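Local structure of TRAP dicarboxylate transporter-DctP subunit (Desulfovibrio desulfuricans subsp. desulfuricans, 4NHB) at residues G93-S97 with I175-T179; H100-L106 with I130-F134; R151-S155 with M168-P173. The protein binds sn-glycerol-3-phosphate and probably delivers it, as the periplasmic solute-binding component, to a TRAP-type membrane transporter. All blocks are in the same frame, centred on the assembly; numbering follows the deposited sequence.

Contact 1: residues G93-S97 with I175-T179; sequences GTQTS and IPLYT. With G3P (sn-glycerol-3-phosphate), chain P.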
loop_
_atom_site.group_PDB
_atom_site.type_symbol
_atom_site.label_atom_id
_atom_site.label_comp_id
_atom_site.label_asym_id
_atom_site.label_seq_id
_atom_site.Cartn_x
_atom_site.Cartn_y
_atom_site.Cartn_z
ATOM N N GLY A 93 -2.290 -1.319 -4.087
ATOM C CA GLY A 93 -0.995 -0.699 -4.073
ATOM C C GLY A 93 -0.083 -1.063 -5.249
ATOM O O GLY A 93 -0.478 -1.002 -6.421
ATOM N N THR A 94 1.161 -1.417 -4.935
ATOM C CA THR A 94 2.152 -1.622 -5.992
ATOM C C THR A 94 1.957 -2.944 -6.761
ATOM O O THR A 94 2.822 -3.347 -7.582
ATOM C CB THR A 94 3.569 -1.571 -5.435
ATOM O OG1 THR A 94 3.656 -2.507 -4.354
ATOM C CG2 THR A 94 3.942 -0.137 -4.960
ATOM N N GLN A 95 0.845 -3.624 -6.477
ATOM C CA GLN A 95 0.356 -4.721 -7.306
ATOM C C GLN A 95 0.244 -4.256 -8.768
ATOM O O GLN A 95 0.441 -5.014 -9.710
ATOM C CB GLN A 95 -1.006 -5.204 -6.800
ATOM C CG GLN A 95 -1.008 -5.943 -5.410
ATOM C CD GLN A 95 -0.993 -4.981 -4.202
ATOM O OE1 GLN A 95 -0.706 -3.781 -4.328
ATOM N NE2 GLN A 95 -1.310 -5.512 -3.040
ATOM N N THR A 96 -0.074 -2.984 -8.955
ATOM C CA THR A 96 -0.257 -2.457 -10.301
ATOM C C THR A 96 1.064 -2.245 -10.999
ATOM O O THR A 96 1.092 -1.862 -12.179
ATOM C CB THR A 96 -1.030 -1.118 -10.284
ATOM O OG1 THR A 96 -0.283 -0.190 -9.509
ATOM C CG2 THR A 96 -2.414 -1.278 -9.662
ATOM N N SER A 97 2.172 -2.497 -10.298
ATOM C CA SER A 97 3.465 -2.584 -10.963
ATOM C C SER A 97 3.498 -3.673 -12.041
ATOM O O SER A 97 4.375 -3.649 -12.881
ATOM C CB SER A 97 4.615 -2.786 -9.958
ATOM O OG SER A 97 4.581 -4.056 -9.335
ATOM N N ILE A 175 4.946 -9.699 -5.244
ATOM C CA ILE A 175 5.133 -8.528 -6.074
ATOM C C ILE A 175 6.637 -8.408 -6.245
ATOM O O ILE A 175 7.375 -8.607 -5.305
ATOM C CB ILE A 175 4.599 -7.228 -5.350
ATOM C CG1 ILE A 175 3.133 -7.366 -4.943
ATOM C CG2 ILE A 175 4.802 -6.016 -6.251
ATOM C CD1 ILE A 175 2.534 -6.113 -4.206
ATOM N N PRO A 176 7.110 -8.108 -7.453
ATOM C CA PRO A 176 8.561 -8.197 -7.636
ATOM C C PRO A 176 9.426 -7.362 -6.664
ATOM O O PRO A 176 10.435 -7.827 -6.076
ATOM C CB PRO A 176 8.726 -7.748 -9.093
ATOM C CG PRO A 176 7.514 -8.320 -9.752
ATOM C CD PRO A 176 6.400 -8.075 -8.741
ATOM N N LEU A 177 9.039 -6.120 -6.442
ATOM C CA LEU A 177 9.849 -5.282 -5.585
ATOM C C LEU A 177 10.071 -5.902 -4.170
ATOM O O LEU A 177 11.131 -5.711 -3.565
ATOM C CB LEU A 177 9.254 -3.864 -5.549
ATOM C CG LEU A 177 8.242 -3.535 -4.476
ATOM C CD1 LEU A 177 8.994 -3.099 -3.259
ATOM C CD2 LEU A 177 7.305 -2.408 -4.936
ATOM N N TYR A 178 9.091 -6.662 -3.665
ATOM C CA TYR A 178 9.205 -7.351 -2.359
ATOM C C TYR A 178 10.058 -8.668 -2.359
ATOM O O TYR A 178 10.815 -8.928 -1.436
ATOM C CB TYR A 178 7.799 -7.670 -1.820
ATOM C CG TYR A 178 7.089 -6.435 -1.278
ATOM C CD1 TYR A 178 7.322 -6.003 -0.006
ATOM C CD2 TYR A 178 6.231 -5.688 -2.075
ATOM C CE1 TYR A 178 6.670 -4.868 0.501
ATOM C CE2 TYR A 178 5.607 -4.537 -1.583
ATOM C CZ TYR A 178 5.825 -4.163 -0.289
ATOM O OH TYR A 178 5.236 -3.031 0.223
ATOM N N THR A 179 9.890 -9.489 -3.381
ATOM C CA THR A 179 10.665 -10.728 -3.494
ATOM C C THR A 179 12.127 -10.357 -3.737
ATOM O O THR A 179 13.027 -10.957 -3.158
ATOM C CB THR A 179 10.129 -11.647 -4.617
ATOM O OG1 THR A 179 10.103 -10.937 -5.858
ATOM C CG2 THR A 179 8.694 -12.154 -4.291
HETATM O O1 G3P P . 1.286 -2.022 -1.925
HETATM C C1 G3P P . 1.671 -3.365 -1.870
HETATM C C2 G3P P . 1.276 -3.969 -0.517
HETATM O O2 G3P P . -0.111 -3.851 -0.350
HETATM C C3 G3P P . 1.684 -5.451 -0.482
HETATM O O1P G3P P . 1.888 -5.833 0.841
HETATM O O4P G3P P . -0.394 -5.603 1.657
HETATM O O2P G3P P . 0.354 -7.840 0.701
HETATM O O3P G3P P . 1.185 -7.105 2.935
HETATM P P G3P P . 0.681 -6.648 1.569
HETATM O O HOH W 1 7.263 -4.763 -8.372
#
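Ile-175 reaches across to Gln-95 with its CD1 methyl, which meets the amide carbon CD of Gln-95 at 3.7 Å, the two side chains crossing obliquely. The isoleucine is forked, each branch with its own target. CG1 stands beside the backbone N (chi1 -56°) and continues fully extended, carrying CD1 to the glutamine and to C1 of sn-glycerol-3-phosphate; CG2 turns instead to the backbone O of Thr-94 and to OG of Ser-97. A branched aliphatic residue suits this place, because its two arms reach the 3-10 turn and the ligand at once. Leu-177 crosses Thr-94 at about a right angle, its CD2 lying 3.7 Å from OG1 of the threonine. That same OG1 lies at the edge of the Tyr-178 ring, close to its plane, while Leu-177 CD1 rests over the rim of one face. Both hydroxyls, Thr-94 OG1 and Tyr-178 OH, are hydrogen-bonded to the carboxylate oxygen OE1 of Glu-107. Threonine suits its place, the hydroxyl serving Glu-107 and the N-H the ligand. Ser-97 OG bonds to Thr-94 O at 2.6 Å, almost in line with the carbonyl, and this oxygen also accepts from Ser-97 N. A water joins the segments, donating to Ser-97 OG and accepting from Leu-177 N, a backbone N-H in the first turn of helix 176-184. Of the two segments, 93-97 supplies the hydrogen bonds to the ligand: Thr-94 N donates to its O1 at 3.1 Å, and Gln-95 NE2 gives a weak bond to O2 besides its bond to Glu-75. The direct contacts are thus van der Waals ones, aliphatic methyls against polar groups; at the glycerol, one methyl meets C1, N-H groups donate to O1 and O2, and Glu-107 also bonds the ligand.

Contact 2: residues H100-L106 with I130-F134; sequences HPAMAML and INEGF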
loop_
_atom_site.group_PDB
_atom_site.type_symbol
_atom_site.label_atom_id
_atom_site.label_comp_id
_atom_site.label_asym_id
_atom_site.label_seq_id
_atom_site.Cartn_x
_atom_site.Cartn_y
_atom_site.Cartn_z
ATOM N N HIS A 100 2.756 -1.627 -15.036
ATOM C CA HIS A 100 3.516 -0.403 -15.247
ATOM C C HIS A 100 4.601 -0.367 -14.203
ATOM O O HIS A 100 4.360 -0.018 -13.035
ATOM C CB HIS A 100 2.600 0.823 -15.182
ATOM C CG HIS A 100 3.304 2.127 -15.377
ATOM N ND1 HIS A 100 4.032 2.418 -16.510
ATOM C CD2 HIS A 100 3.388 3.224 -14.586
ATOM C CE1 HIS A 100 4.529 3.635 -16.412
ATOM N NE2 HIS A 100 4.152 4.147 -15.255
ATOM N N PRO A 101 5.801 -0.788 -14.595
ATOM C CA PRO A 101 6.887 -0.932 -13.621
ATOM C C PRO A 101 7.097 0.268 -12.698
ATOM O O PRO A 101 7.466 0.040 -11.554
ATOM C CB PRO A 101 8.101 -1.193 -14.512
ATOM C CG PRO A 101 7.508 -1.997 -15.659
ATOM C CD PRO A 101 6.115 -1.461 -15.871
ATOM N N ALA A 102 6.867 1.488 -13.158
ATOM C CA ALA A 102 7.188 2.644 -12.352
ATOM C C ALA A 102 6.324 2.664 -11.078
ATOM O O ALA A 102 6.760 3.193 -10.040
ATOM C CB ALA A 102 7.002 3.942 -13.133
ATOM N N MET A 103 5.131 2.068 -11.149
ATOM C CA MET A 103 4.235 2.025 -9.967
ATOM C C MET A 103 4.931 1.410 -8.771
ATOM O O MET A 103 4.634 1.764 -7.617
ATOM C CB MET A 103 2.954 1.272 -10.280
ATOM C CG MET A 103 2.136 1.854 -11.397
ATOM S SD MET A 103 1.672 3.557 -11.104
ATOM C CE MET A 103 -0.040 3.453 -10.623
ATOM N N ALA A 104 5.851 0.477 -9.028
ATOM C CA ALA A 104 6.636 -0.124 -7.941
ATOM C C ALA A 104 7.338 0.939 -7.125
ATOM O O ALA A 104 7.504 0.791 -5.928
ATOM C CB ALA A 104 7.662 -1.106 -8.483
ATOM N N MET A 105 7.758 2.013 -7.779
ATOM C CA MET A 105 8.521 3.054 -7.099
ATOM C C MET A 105 7.729 3.884 -6.072
ATOM O O MET A 105 8.344 4.619 -5.309
ATOM C CB MET A 105 9.208 3.951 -8.124
ATOM C CG MET A 105 10.203 3.171 -8.991
ATOM S SD MET A 105 11.325 4.207 -9.972
ATOM C CE MET A 105 12.541 4.585 -8.760
ATOM N N LEU A 106 6.404 3.729 -6.045
ATOM C CA LEU A 106 5.573 4.279 -4.968
ATOM C C LEU A 106 6.074 3.766 -3.614
ATOM O O LEU A 106 5.944 4.451 -2.602
ATOM C CB LEU A 106 4.091 3.928 -5.167
ATOM C CG LEU A 106 3.370 4.644 -6.345
ATOM C CD1 LEU A 106 2.002 4.030 -6.736
ATOM C CD2 LEU A 106 3.168 6.093 -6.050
ATOM N N ILE A 130 5.667 9.030 -11.757
ATOM C CA ILE A 130 5.408 7.602 -11.662
ATOM C C ILE A 130 4.170 7.215 -12.467
ATOM O O ILE A 130 4.121 6.154 -13.059
ATOM C CB ILE A 130 5.198 7.177 -10.173
ATOM C CG1 ILE A 130 6.553 7.012 -9.478
ATOM C CG2 ILE A 130 4.341 5.949 -10.139
ATOM C CD1 ILE A 130 6.534 7.144 -7.919
ATOM N N ASN A 131 3.171 8.098 -12.457
ATOM C CA ASN A 131 1.892 7.852 -13.067
ATOM C C ASN A 131 1.808 8.182 -14.542
ATOM O O ASN A 131 0.855 7.772 -15.212
ATOM C CB ASN A 131 0.833 8.627 -12.305
ATOM C CG ASN A 131 -0.506 7.943 -12.323
ATOM O OD1 ASN A 131 -1.480 8.489 -12.858
ATOM N ND2 ASN A 131 -0.574 6.731 -11.759
ATOM N N GLU A 132 2.788 8.921 -15.060
ATOM C CA GLU A 132 2.809 9.215 -16.490
ATOM C C GLU A 132 2.756 7.946 -17.311
ATOM O O GLU A 132 3.631 7.098 -17.195
ATOM C CB GLU A 132 4.081 9.982 -16.887
ATOM C CG GLU A 132 3.840 11.431 -17.151
ATOM C CD GLU A 132 2.805 11.632 -18.221
ATOM O OE1 GLU A 132 2.749 10.791 -19.151
ATOM O OE2 GLU A 132 2.041 12.615 -18.119
ATOM N N GLY A 133 1.764 7.838 -18.179
ATOM C CA GLY A 133 1.691 6.685 -19.060
ATOM C C GLY A 133 0.943 5.493 -18.478
ATOM O O GLY A 133 0.612 4.565 -19.194
ATOM N N PHE A 134 0.660 5.505 -17.177
ATOM C CA PHE A 134 0.008 4.359 -16.539
ATOM C C PHE A 134 -1.362 4.059 -17.146
ATOM O O PHE A 134 -1.707 2.909 -17.428
ATOM C CB PHE A 134 -0.159 4.609 -15.039
ATOM C CG PHE A 134 -1.033 3.614 -14.366
ATOM C CD1 PHE A 134 -0.607 2.325 -14.197
ATOM C CD2 PHE A 134 -2.265 3.973 -13.876
ATOM C CE1 PHE A 134 -1.416 1.398 -13.593
ATOM C CE2 PHE A 134 -3.075 3.047 -13.244
ATOM C CZ PHE A 134 -2.652 1.781 -13.099
HETATM O O HOH W 2 5.882 6.674 -15.651
#
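Ile-130, which has more surface buried here than any other residue of the two segments, lays its side chain along the turn 102-106 near the end of helix 125-131. Its CG2 methyl touches SD of Met-103 at 3.7 Å, and CD1, at the end of the other branch, reaches Leu-106 CD2 at 4.0 Å and the backbone between Met-105 and Leu-106. Having two arms of unequal length lets one isoleucine fill both places, while the small Ala-102 allows the helix backbone to come close: its CB lies 3.6 Å from Ile-130 O. That carbonyl is taken up by His-100, whose NE2 donates to it at 3.0 Å. The acceptor lies in the plane of the imidazole, although the N-H is bent from the straight line (136°). With CG anti to the backbone N (chi1 180°), the imidazole extends toward the helix end, its two faces lying against Ala-102 N and Phe-134 CA. A water bridges NE2 and the carbonyl oxygen of Glu-132, and ND1 on the far side of the ring has a weak bond to Lys-137. Met-103 completes the contact. Bends at chi2 and chi3 curl its chain to set CE over the centre of the Phe-134 ring, 3.7 Å from the centroid, a CH-pi contact; SD sits obliquely to the same ring in a Met-aromatic arrangement. The edge of that phenyl ring receives CB of His-100 at 3.7 Å. An unbranched, flexible thioether suits a site that must meet an aliphatic branch and an aromatic face together. The chemistry is therefore divided: sulfur, methyls and a ring make a buried apolar seam, while one imidazole supplies a donor to a carbonyl near the helix end.

Contact 3: residues R151-S155 with M168-P173; sequences RHFYS and MRMRVP. With G3P (sn-glycerol-3-phosphate), chain P.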
loop_
_atom_site.group_PDB
_atom_site.type_symbol
_atom_site.label_atom_id
_atom_site.label_comp_id
_atom_site.label_asym_id
_atom_site.label_seq_id
_atom_site.Cartn_x
_atom_site.Cartn_y
_atom_site.Cartn_z
ATOM N N ARG A 151 6.613 -0.481 7.044
ATOM C CA ARG A 151 6.621 -1.935 7.320
ATOM C C ARG A 151 7.636 -2.253 8.410
ATOM O O ARG A 151 8.763 -1.758 8.368
ATOM C CB ARG A 151 6.953 -2.746 6.058
ATOM C CG ARG A 151 6.061 -2.394 4.826
ATOM C CD ARG A 151 6.231 -3.383 3.666
ATOM N NE ARG A 151 5.614 -4.677 3.942
ATOM C CZ ARG A 151 4.522 -5.154 3.348
ATOM N NH1 ARG A 151 4.033 -6.321 3.714
ATOM N NH2 ARG A 151 3.904 -4.484 2.391
ATOM N N HIS A 152 7.217 -3.079 9.364
ATOM C CA HIS A 152 8.042 -3.546 10.477
ATOM C C HIS A 152 7.991 -5.071 10.516
ATOM O O HIS A 152 6.962 -5.669 10.150
ATOM C CB HIS A 152 7.503 -2.977 11.789
ATOM C CG HIS A 152 7.417 -1.487 11.783
ATOM N ND1 HIS A 152 8.508 -0.699 11.496
ATOM C CD2 HIS A 152 6.377 -0.638 11.975
ATOM C CE1 HIS A 152 8.155 0.573 11.551
ATOM N NE2 HIS A 152 6.861 0.640 11.826
ATOM N N PHE A 153 9.080 -5.691 10.960
ATOM C CA PHE A 153 9.135 -7.154 11.023
ATOM C C PHE A 153 8.284 -7.702 12.153
ATOM O O PHE A 153 8.176 -7.092 13.209
ATOM C CB PHE A 153 10.583 -7.648 11.159
ATOM C CG PHE A 153 11.384 -7.419 9.939
ATOM C CD1 PHE A 153 11.253 -8.253 8.862
ATOM C CD2 PHE A 153 12.239 -6.328 9.849
ATOM C CE1 PHE A 153 11.969 -8.038 7.703
ATOM C CE2 PHE A 153 12.945 -6.095 8.705
ATOM C CZ PHE A 153 12.819 -6.961 7.626
ATOM N N TYR A 154 7.647 -8.842 11.893
ATOM C CA TYR A 154 7.009 -9.631 12.925
ATOM C C TYR A 154 7.553 -11.079 12.806
ATOM O O TYR A 154 7.753 -11.567 11.694
ATOM C CB TYR A 154 5.472 -9.618 12.791
ATOM C CG TYR A 154 4.939 -10.088 11.446
ATOM C CD1 TYR A 154 4.669 -11.428 11.224
ATOM C CD2 TYR A 154 4.698 -9.186 10.388
ATOM C CE1 TYR A 154 4.204 -11.864 10.039
ATOM C CE2 TYR A 154 4.223 -9.621 9.201
ATOM C CZ TYR A 154 3.976 -10.971 9.012
ATOM O OH TYR A 154 3.483 -11.470 7.831
ATOM N N SER A 155 7.797 -11.742 13.942
ATOM C CA SER A 155 8.350 -13.100 13.936
ATOM C C SER A 155 8.162 -13.826 15.267
ATOM O O SER A 155 7.872 -13.215 16.296
ATOM C CB SER A 155 9.836 -13.056 13.636
ATOM O OG SER A 155 10.450 -12.103 14.469
ATOM N N MET A 168 14.861 -18.731 8.275
ATOM C CA MET A 168 13.582 -18.134 8.659
ATOM C C MET A 168 12.683 -18.035 7.465
ATOM O O MET A 168 13.032 -17.382 6.524
ATOM C CB MET A 168 13.773 -16.725 9.187
ATOM C CG MET A 168 14.212 -16.662 10.617
ATOM S SD MET A 168 13.953 -14.994 11.216
ATOM C CE MET A 168 12.327 -15.134 11.931
ATOM N N ARG A 169 11.537 -18.692 7.508
ATOM C CA ARG A 169 10.610 -18.646 6.406
ATOM C C ARG A 169 9.756 -17.396 6.577
ATOM O O ARG A 169 8.808 -17.403 7.345
ATOM C CB ARG A 169 9.710 -19.877 6.409
ATOM C CG ARG A 169 10.444 -21.196 6.140
ATOM C CD ARG A 169 9.534 -22.395 6.394
ATOM N NE ARG A 169 9.876 -23.510 5.507
ATOM C CZ ARG A 169 10.894 -24.351 5.701
ATOM N NH1 ARG A 169 11.112 -25.337 4.833
ATOM N NH2 ARG A 169 11.693 -24.221 6.762
ATOM N N MET A 170 10.082 -16.317 5.877
ATOM C CA MET A 170 9.265 -15.095 6.053
ATOM C C MET A 170 8.270 -14.893 4.906
ATOM O O MET A 170 8.619 -14.971 3.734
ATOM C CB MET A 170 10.139 -13.854 6.190
ATOM C CG MET A 170 11.172 -13.913 7.255
ATOM S SD MET A 170 10.519 -13.835 8.898
ATOM C CE MET A 170 10.415 -12.085 9.149
ATOM N N ARG A 171 7.036 -14.585 5.252
ATOM C CA ARG A 171 6.072 -14.190 4.235
ATOM C C ARG A 171 6.550 -12.943 3.509
ATOM O O ARG A 171 7.112 -12.057 4.117
ATOM C CB ARG A 171 4.720 -13.915 4.862
ATOM C CG ARG A 171 3.625 -13.652 3.818
ATOM C CD ARG A 171 3.284 -12.137 3.734
ATOM N NE ARG A 171 2.496 -11.804 2.550
ATOM C CZ ARG A 171 1.905 -10.631 2.353
ATOM N NH1 ARG A 171 2.014 -9.664 3.252
ATOM N NH2 ARG A 171 1.235 -10.419 1.246
ATOM N N VAL A 172 6.311 -12.897 2.209
ATOM C CA VAL A 172 6.490 -11.681 1.439
ATOM C C VAL A 172 5.323 -11.592 0.490
ATOM O O VAL A 172 4.764 -12.606 0.123
ATOM C CB VAL A 172 7.802 -11.672 0.621
ATOM C CG1 VAL A 172 8.988 -11.774 1.557
ATOM C CG2 VAL A 172 7.818 -12.800 -0.370
ATOM N N PRO A 173 4.931 -10.374 0.127
ATOM C CA PRO A 173 3.915 -10.199 -0.913
ATOM C C PRO A 173 4.451 -10.724 -2.234
ATOM O O PRO A 173 5.666 -10.659 -2.430
ATOM C CB PRO A 173 3.764 -8.677 -0.992
ATOM C CG PRO A 173 4.053 -8.178 0.382
ATOM C CD PRO A 173 5.241 -9.105 0.811
HETATM O O1 G3P P . 1.286 -2.022 -1.925
HETATM C C1 G3P P . 1.671 -3.365 -1.870
HETATM C C2 G3P P . 1.276 -3.969 -0.517
HETATM O O2 G3P P . -0.111 -3.851 -0.350
HETATM C C3 G3P P . 1.684 -5.451 -0.482
HETATM O O1P G3P P . 1.888 -5.833 0.841
HETATM O O4P G3P P . -0.394 -5.603 1.657
HETATM O O2P G3P P . 0.354 -7.840 0.701
HETATM O O3P G3P P . 1.185 -7.105 2.935
HETATM P P G3P P . 0.681 -6.648 1.569
HETATM O O HOH W 3 3.446 -9.483 5.852
#
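Arg-171 points its CB toward strand 146-155, where it meets OH of Tyr-154 at 4.0 Å. CG leaves anti to the backbone N (chi1 -173°), and a bend at chi2 turns the chain so that CD still passes the tyrosine oxygen. NE is hydrogen-bonded outside the two segments. At the tip, NH1 donates to O3P of sn-glycerol-3-phosphate at 2.7 Å and also to a water shared with Tyr-154 OH, while NH2 donates to O2P at 2.8 Å and to the carbonyl of Met-192. The two phosphate bonds are nearly straight, 165° and 167°, as expected of a guanidinium meeting the anion side-on. Pro-173 N lies over the rim of one face of this group. Arg-151 comes from strand 146-155, part of another sheet: its NH2 donates to the ester oxygen O1P at 2.9 Å, and NE forms a salt bridge with Asp-210. Both NH1 atoms donate to O3P, and the anion probably offsets their like charge. Where the strands come nearest, Met-170 CE packs against Phe-153 CD1 at 3.9 Å and against Tyr-154 O. The two arginines and Pro-173 form part of the phosphate end of the pocket, recalling the arginine-carboxylate pairing of many TRAP binding proteins, here probably adapted to a phosphate in the ligand cleft of the periplasmic binding protein fold.

In the fold
Contacts 1 and 3 grip opposite ends of one ligand: 93-97 with 175-179 meets the glycerol, 151-155 with 168-173 the phosphate, their centres 15 Å apart. Strand 169-172 runs on into helix 176-184, joining them along the chain, and Tyr-178 OH lies 2.9 Å from Arg-151 NH2, a weak bond beside the ligand. Contact 2 stands behind contact 1, its centre 11 Å away; Thr-94 CG2 rests 3.3 Å from Met-103 O, and Leu-177 CD2 3.4 Å from Ala-104 O. It forms a second layer, with the side chain of Leu-106 about 7 Å from the ligand. Contacts 2 and 3 do not touch, their nearest atoms lying about 10 Å apart.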